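Local coordinates for decapping and exoribonuclease protein 1 (Kluyveromyces lactis, PDB 4GPS), which removes NAD and other caps from the 5' ends of RNAs in a metal-dependent reaction and degrades RNA as a 5'-3' exoribonuclease, at residues Cys92-Asn97 with Leu157-Glu162; Ile264-Leu269 with Asp274-Ala279; Arg166-Leu171 with Gln205-Ile210. One frame throughout, in Å; residues are numbered along the deposited sequence.

Contact 1 (Cys92-Asn97 with Leu157-Glu162); sequences CSYIIN and LVILKE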
# COMPACT_ATOMS: atom_id res chain seq x y z
N CYS A 92 2.66 -7.47 14.59
CA CYS A 92 1.73 -7.96 15.57
C CYS A 92 0.54 -8.62 14.94
O CYS A 92 0.13 -8.27 13.83
CB CYS A 92 1.24 -6.85 16.49
SG CYS A 92 0.29 -5.59 15.66
N SER A 93 -0.00 -9.61 15.63
CA SER A 93 -1.18 -10.29 15.16
C SER A 93 -2.31 -9.84 16.08
O SER A 93 -2.15 -9.70 17.30
CB SER A 93 -1.00 -11.81 15.15
OG SER A 93 -0.35 -12.25 16.31
N TYR A 94 -3.44 -9.55 15.47
CA TYR A 94 -4.58 -9.08 16.20
C TYR A 94 -5.66 -10.15 16.15
O TYR A 94 -6.24 -10.39 15.09
CB TYR A 94 -5.03 -7.75 15.56
CG TYR A 94 -6.39 -7.26 15.99
CD1 TYR A 94 -6.87 -7.49 17.28
CD2 TYR A 94 -7.18 -6.51 15.12
CE1 TYR A 94 -8.09 -7.01 17.70
CE2 TYR A 94 -8.40 -6.01 15.53
CZ TYR A 94 -8.85 -6.26 16.82
OH TYR A 94 -10.04 -5.72 17.24
N ILE A 95 -5.90 -10.81 17.28
CA ILE A 95 -6.94 -11.86 17.37
C ILE A 95 -8.23 -11.09 17.68
O ILE A 95 -8.42 -10.64 18.81
CB ILE A 95 -6.66 -12.86 18.55
CG1 ILE A 95 -5.17 -12.83 18.95
CG2 ILE A 95 -7.10 -14.28 18.15
CD1 ILE A 95 -4.22 -13.30 17.86
N ILE A 96 -9.11 -10.93 16.69
CA ILE A 96 -10.31 -10.14 16.90
C ILE A 96 -11.24 -10.47 18.07
O ILE A 96 -11.80 -9.57 18.69
CB ILE A 96 -11.20 -10.08 15.64
CG1 ILE A 96 -10.38 -9.69 14.41
CG2 ILE A 96 -12.32 -9.06 15.85
CD1 ILE A 96 -9.67 -10.86 13.76
N ASN A 97 -11.43 -11.75 18.37
CA ASN A 97 -12.33 -12.13 19.46
C ASN A 97 -11.76 -12.00 20.86
O ASN A 97 -12.50 -11.98 21.84
CB ASN A 97 -12.83 -13.56 19.24
CG ASN A 97 -13.35 -13.77 17.84
OD1 ASN A 97 -14.15 -12.97 17.33
ND2 ASN A 97 -12.90 -14.84 17.19
N LEU A 157 -6.96 2.12 13.33
CA LEU A 157 -6.28 3.27 13.89
C LEU A 157 -5.79 2.97 15.34
O LEU A 157 -4.77 3.49 15.78
CB LEU A 157 -7.20 4.48 13.85
CG LEU A 157 -6.52 5.82 14.06
CD1 LEU A 157 -5.48 6.03 12.95
CD2 LEU A 157 -7.57 6.90 14.03
N VAL A 158 -6.50 2.12 16.06
CA VAL A 158 -6.10 1.78 17.43
C VAL A 158 -4.73 1.09 17.50
O VAL A 158 -3.94 1.36 18.40
CB VAL A 158 -7.17 0.87 18.13
CG1 VAL A 158 -6.61 0.25 19.42
CG2 VAL A 158 -8.39 1.69 18.44
N ILE A 159 -4.47 0.19 16.57
CA ILE A 159 -3.20 -0.51 16.53
C ILE A 159 -2.03 0.41 16.12
O ILE A 159 -0.93 0.29 16.64
CB ILE A 159 -3.28 -1.72 15.58
CG1 ILE A 159 -4.23 -2.76 16.19
CG2 ILE A 159 -1.89 -2.30 15.35
CD1 ILE A 159 -4.57 -3.89 15.25
N LEU A 160 -2.27 1.32 15.18
CA LEU A 160 -1.27 2.27 14.70
C LEU A 160 -0.81 3.09 15.89
O LEU A 160 0.38 3.33 16.05
CB LEU A 160 -1.88 3.22 13.67
CG LEU A 160 -0.87 4.12 12.94
CD1 LEU A 160 0.10 3.24 12.19
CD2 LEU A 160 -1.57 5.07 11.98
N LYS A 161 -1.76 3.52 16.72
CA LYS A 161 -1.41 4.31 17.87
C LYS A 161 -0.63 3.53 18.94
O LYS A 161 0.14 4.11 19.68
CB LYS A 161 -2.65 4.98 18.47
CG LYS A 161 -3.29 6.02 17.56
CD LYS A 161 -4.55 6.53 18.21
CE LYS A 161 -5.18 7.68 17.43
NZ LYS A 161 -6.49 8.15 18.04
N GLU A 162 -0.84 2.22 19.03
CA GLU A 162 -0.05 1.45 19.99
C GLU A 162 1.36 1.28 19.38
O GLU A 162 2.36 1.35 20.07
CB GLU A 162 -0.65 0.07 20.21
CG GLU A 162 -2.05 0.08 20.78
CD GLU A 162 -2.09 0.47 22.24
OE1 GLU A 162 -1.20 0.01 23.01
OE2 GLU A 162 -3.01 1.24 22.60
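Ile159 reaches Tyr94 and Cys92 through two different branches, and its torsions set both. With CG1 beside the backbone N and the chain extended beyond it (chi2 171°), CD1 projects from the helix to Tyr94, while the CG2 branch is left to face Cys92. On the strand, Tyr94 holds CG anti to its own N (chi1 167°), which brings the root of the phenol ring to the isoleucine. CD1 of Ile159 lies 3.7 Å from Tyr94 CD2 and 3.9 Å from Tyr94 CB, an oblique approach near the base of the ring and remote from the hydroxyl. The second touch is looser, with Ile159 CG2 4.0 Å from Cys92 SG. Both pairs are apolar and no hydrogen bond spans the segments; a single helix residue touches two alternate residues of the strand. Strand 86-95 is flanked by strands 100-103 and 259-268, and Ile159 also touches Leu101 and Tyr262 on these neighbours. From another side of helix 156-167, Leu157 and Leu160 pack on Ser213 and Leu211, which places the helix between this strand group and strand 210-213.

Contact 2 (Ile264-Leu269 with Asp274-Ala279); sequences IVHGSL and DLLIQA
Asp274 pairs with Ser268 across a non-hydrogen-bonded position and also approaches His266, whose ring plane stands 70° from the carboxylate. A water in the plane of the imidazole, at its edge, lies 2.8 Å from His266 NE2 and donates to Asp274 OD2 at 2.5 Å. CG of His266 is anti to the backbone N (chi1 -179°), and this carries the ring along the sheet to the aspartate. Asp274 OD1 forms a salt bridge with Lys175, which also donates to Ser268 OG. An alanine in place of His266 would probably cost the water its ring partner and leave Tyr167, whose ring meets the imidazole, without that neighbour. Leu275 comes next and is tied to Gly267 by two backbone bonds, Leu275 N to Gly267 O at 2.8 Å and Gly267 N to Leu275 O at 3.0 Å. Leu276 is back on the side of the sheet that carries His266 and reaches diagonally, its CD1 3.8 Å from Ile264 CG2. Ile277 forms the second hydrogen-bonded pair, with Val265: Ile277 N donates to Val265 O almost straight (169°), and Val265 N returns the bond to Ile277 O. On the opposite face from Leu276, Val265 CG2 packs 3.9 Å from Ile277 CB. Gln278, its chain extended, lays CG 4.0 Å from Ile264 CD1. The segments form a regular antiparallel beta hairpin, strands 259-268 and 273-285, in the PD-(D/E)XK nuclease core. A few residues farther on, the second strand carries Glu280, a probable substrate-binding residue, and the metal ligand Asp282, so the hairpin leads into the active site.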
# COMPACT_ATOMS: atom_id res chain seq x y z
N ILE A 264 4.88 -3.17 10.97
CA ILE A 264 5.01 -1.75 11.17
C ILE A 264 6.39 -1.41 10.62
O ILE A 264 7.39 -1.90 11.14
CB ILE A 264 4.92 -1.36 12.64
CG1 ILE A 264 3.46 -1.29 13.11
CG2 ILE A 264 5.34 0.09 12.77
CD1 ILE A 264 2.63 -2.43 12.89
N VAL A 265 6.45 -0.60 9.55
CA VAL A 265 7.73 -0.25 8.95
C VAL A 265 8.10 1.23 9.06
O VAL A 265 7.22 2.09 9.16
CB VAL A 265 7.81 -0.69 7.45
CG1 VAL A 265 7.51 -2.24 7.30
CG2 VAL A 265 6.86 0.11 6.64
N HIS A 266 9.40 1.51 9.06
CA HIS A 266 9.91 2.87 9.16
C HIS A 266 10.85 3.12 7.99
O HIS A 266 11.65 2.26 7.61
CB HIS A 266 10.63 3.08 10.51
CG HIS A 266 11.16 4.46 10.72
ND1 HIS A 266 12.39 4.87 10.25
CD2 HIS A 266 10.64 5.53 11.37
CE1 HIS A 266 12.61 6.12 10.61
NE2 HIS A 266 11.57 6.55 11.29
N GLY A 267 10.75 4.31 7.43
CA GLY A 267 11.58 4.62 6.30
C GLY A 267 11.75 6.10 6.14
O GLY A 267 10.96 6.90 6.66
N SER A 268 12.78 6.47 5.40
CA SER A 268 13.09 7.87 5.19
C SER A 268 12.63 8.27 3.80
O SER A 268 12.83 7.53 2.83
CB SER A 268 14.60 8.08 5.34
OG SER A 268 14.92 9.44 5.29
N LEU A 269 11.99 9.42 3.72
CA LEU A 269 11.50 9.92 2.47
C LEU A 269 12.34 11.14 2.06
O LEU A 269 12.64 11.33 0.87
CB LEU A 269 10.01 10.26 2.64
CG LEU A 269 9.12 11.35 2.04
CD1 LEU A 269 9.72 12.10 0.89
CD2 LEU A 269 7.85 10.68 1.61
N ASP A 274 10.25 11.39 7.62
CA ASP A 274 10.29 9.93 7.77
C ASP A 274 8.83 9.48 7.74
O ASP A 274 7.94 10.29 7.96
CB ASP A 274 10.87 9.44 9.12
CG ASP A 274 12.37 9.51 9.18
OD1 ASP A 274 13.01 9.53 8.11
OD2 ASP A 274 12.92 9.55 10.31
N LEU A 275 8.61 8.19 7.49
CA LEU A 275 7.28 7.61 7.49
C LEU A 275 7.25 6.39 8.43
O LEU A 275 8.16 5.57 8.40
CB LEU A 275 6.91 7.13 6.09
CG LEU A 275 6.59 8.09 4.96
CD1 LEU A 275 5.70 7.32 3.96
CD2 LEU A 275 5.90 9.34 5.46
N LEU A 276 6.21 6.28 9.26
CA LEU A 276 6.06 5.12 10.14
C LEU A 276 4.71 4.60 9.64
O LEU A 276 3.68 5.21 9.87
CB LEU A 276 5.97 5.54 11.60
CG LEU A 276 5.75 4.36 12.54
CD1 LEU A 276 6.99 3.49 12.63
CD2 LEU A 276 5.43 4.90 13.91
N ILE A 277 4.74 3.45 8.98
CA ILE A 277 3.60 2.86 8.33
C ILE A 277 3.18 1.51 8.87
O ILE A 277 4.03 0.67 9.22
CB ILE A 277 3.95 2.67 6.82
CG1 ILE A 277 4.06 4.02 6.14
CG2 ILE A 277 2.95 1.82 6.11
CD1 ILE A 277 4.79 3.93 4.79
N GLN A 278 1.86 1.30 8.88
CA GLN A 278 1.27 0.03 9.30
C GLN A 278 0.69 -0.69 8.06
O GLN A 278 -0.12 -0.13 7.33
CB GLN A 278 0.16 0.26 10.32
CG GLN A 278 -0.48 -1.04 10.80
CD GLN A 278 -1.58 -0.81 11.85
OE1 GLN A 278 -2.73 -1.25 11.67
NE2 GLN A 278 -1.23 -0.14 12.94
N ALA A 279 1.12 -1.93 7.82
CA ALA A 279 0.62 -2.68 6.66
C ALA A 279 0.15 -4.05 7.05
O ALA A 279 0.78 -4.73 7.85
CB ALA A 279 1.73 -2.81 5.59
O HOH W 1 11.45 9.14 12.26

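Contact 3 (Arg166-Leu171 with Gln205-Ile210); sequences RYEKTL and QPDKNI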
# COMPACT_ATOMS: atom_id res chain seq x y z
N ARG A 166 4.95 2.50 21.00
CA ARG A 166 6.05 1.58 21.19
C ARG A 166 7.32 1.98 20.50
O ARG A 166 8.40 1.56 20.91
CB ARG A 166 5.73 0.20 20.65
CG ARG A 166 4.99 -0.73 21.50
CD ARG A 166 4.86 -2.01 20.69
NE ARG A 166 5.70 -3.10 21.17
CZ ARG A 166 5.36 -3.92 22.16
NH1 ARG A 166 4.18 -3.79 22.78
NH2 ARG A 166 6.19 -4.89 22.52
N TYR A 167 7.20 2.76 19.44
CA TYR A 167 8.35 3.16 18.65
C TYR A 167 8.75 4.63 18.77
O TYR A 167 9.76 5.04 18.24
CB TYR A 167 8.07 2.87 17.18
CG TYR A 167 9.29 2.90 16.28
CD1 TYR A 167 10.18 1.84 16.28
CD2 TYR A 167 9.56 4.00 15.46
CE1 TYR A 167 11.34 1.86 15.49
CE2 TYR A 167 10.72 4.03 14.65
CZ TYR A 167 11.59 2.95 14.68
OH TYR A 167 12.72 2.95 13.89
N GLU A 168 7.96 5.41 19.48
CA GLU A 168 8.22 6.84 19.55
C GLU A 168 9.60 7.25 20.02
O GLU A 168 10.19 8.18 19.48
CB GLU A 168 7.15 7.50 20.40
CG GLU A 168 7.63 8.19 21.61
CD GLU A 168 6.49 8.85 22.28
OE1 GLU A 168 6.01 9.87 21.73
OE2 GLU A 168 6.05 8.32 23.33
N LYS A 169 10.09 6.58 21.04
CA LYS A 169 11.40 6.85 21.57
C LYS A 169 12.47 6.69 20.50
O LYS A 169 13.52 7.31 20.58
CB LYS A 169 11.69 5.91 22.74
CG LYS A 169 10.63 5.99 23.82
CD LYS A 169 11.13 5.53 25.19
CE LYS A 169 11.69 6.71 25.98
NZ LYS A 169 10.73 7.87 25.96
N THR A 170 12.19 5.87 19.50
CA THR A 170 13.13 5.59 18.44
C THR A 170 13.00 6.49 17.21
O THR A 170 13.78 6.37 16.27
CB THR A 170 13.01 4.12 18.01
OG1 THR A 170 12.94 3.29 19.18
CG2 THR A 170 14.23 3.69 17.16
N LEU A 171 12.03 7.40 17.21
CA LEU A 171 11.88 8.25 16.05
C LEU A 171 13.05 9.23 15.97
O LEU A 171 13.72 9.49 16.96
CB LEU A 171 10.56 9.02 16.13
CG LEU A 171 9.29 8.21 15.87
CD1 LEU A 171 8.11 9.10 16.06
CD2 LEU A 171 9.30 7.60 14.48
N GLN A 205 0.39 16.38 15.79
CA GLN A 205 0.42 16.08 17.22
C GLN A 205 1.31 17.07 17.98
O GLN A 205 2.10 17.80 17.39
CB GLN A 205 0.93 14.64 17.45
CG GLN A 205 0.30 13.62 16.52
CD GLN A 205 0.84 12.21 16.73
OE1 GLN A 205 2.04 12.02 17.00
NE2 GLN A 205 -0.04 11.21 16.59
N PRO A 206 1.17 17.12 19.31
CA PRO A 206 2.01 18.06 20.07
C PRO A 206 3.50 17.80 19.93
O PRO A 206 4.30 18.73 20.12
CB PRO A 206 1.50 17.91 21.51
CG PRO A 206 0.72 16.62 21.51
CD PRO A 206 0.09 16.56 20.14
N ASP A 207 3.89 16.58 19.57
CA ASP A 207 5.32 16.31 19.38
C ASP A 207 5.77 16.71 17.95
O ASP A 207 6.92 16.53 17.55
CB ASP A 207 5.66 14.85 19.70
CG ASP A 207 5.00 13.82 18.76
OD1 ASP A 207 4.23 14.16 17.82
OD2 ASP A 207 5.28 12.64 19.01
N LYS A 208 4.83 17.24 17.18
CA LYS A 208 5.08 17.73 15.83
C LYS A 208 5.14 16.68 14.73
O LYS A 208 5.38 17.01 13.56
CB LYS A 208 6.34 18.61 15.84
CG LYS A 208 6.14 19.89 16.68
CD LYS A 208 4.99 20.73 16.11
CE LYS A 208 4.51 21.80 17.07
NZ LYS A 208 3.75 21.20 18.23
N ASN A 209 4.92 15.42 15.09
CA ASN A 209 4.86 14.38 14.08
C ASN A 209 3.40 14.44 13.60
O ASN A 209 2.55 14.99 14.29
CB ASN A 209 5.25 13.03 14.69
CG ASN A 209 6.73 12.92 14.87
OD1 ASN A 209 7.24 12.33 15.85
ND2 ASN A 209 7.46 13.48 13.91
N ILE A 210 3.11 13.91 12.43
CA ILE A 210 1.77 13.97 11.86
C ILE A 210 1.07 12.62 11.69
O ILE A 210 1.61 11.68 11.08
CB ILE A 210 1.82 14.68 10.48
CG1 ILE A 210 2.38 16.09 10.66
CG2 ILE A 210 0.44 14.73 9.86
CD1 ILE A 210 2.82 16.77 9.39
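Leu171 and Asn209 make the van der Waals part of this small contact, a methyl against an amide, their side chains meeting from opposite directions. Leu171 CD1 comes to 4.2 Å from Asn209 CG, while the other methyl of the leucine, CD2, lies in plane at the edge of the Tyr167 ring. The like charges of Glu168 and Asp207 would probably repel mildly: Glu168 OE1 is 4.0 Å from Asp207 OD2, with the carboxylate planes turned 79° apart. Asp207 OD2 is hydrogen-bonded to the hydroxyl of Tyr164, which probably eases the proximity of the two acids. Hydrogen bonds within the loop hold the aspartate in place. With CG of Asp207 between its backbone N and carbonyl carbon (chi1 64°), OD1 accepts from Asn209 N at 3.1 Å, from above the carboxylate plane, and closes an Asx turn. A type I beta turn from Gln205 to Lys208 overlaps it, with Lys208 N bonded to Gln205 O at 2.8 Å. The contact thus sets the end of helix 156-167 and the residues after it against the connection between strands 198-204 and 210-213, and both Leu171 and Asn209 also rest on Thr177 of strand 176-181.

From the N terminus, contact 1 comes first, joining strand 86-95 to the start of helix 156-167 and closing a loop of 59 residues. Contact 3 begins at the far end of the same helix and closes a loop of 33 residues at the turn before strand 210-213. Contact 2 follows as a tight hairpin with only four residues between its segments. The three loops run in series, and none encloses or crosses another. In space contact 2 touches both of the others: Gln278 meets Ile159 and Leu160 of contact 1, and His266 lies beside Tyr167 and Leu171 of contact 3. Residues from both ends of helix 156-167 therefore touch the hairpin.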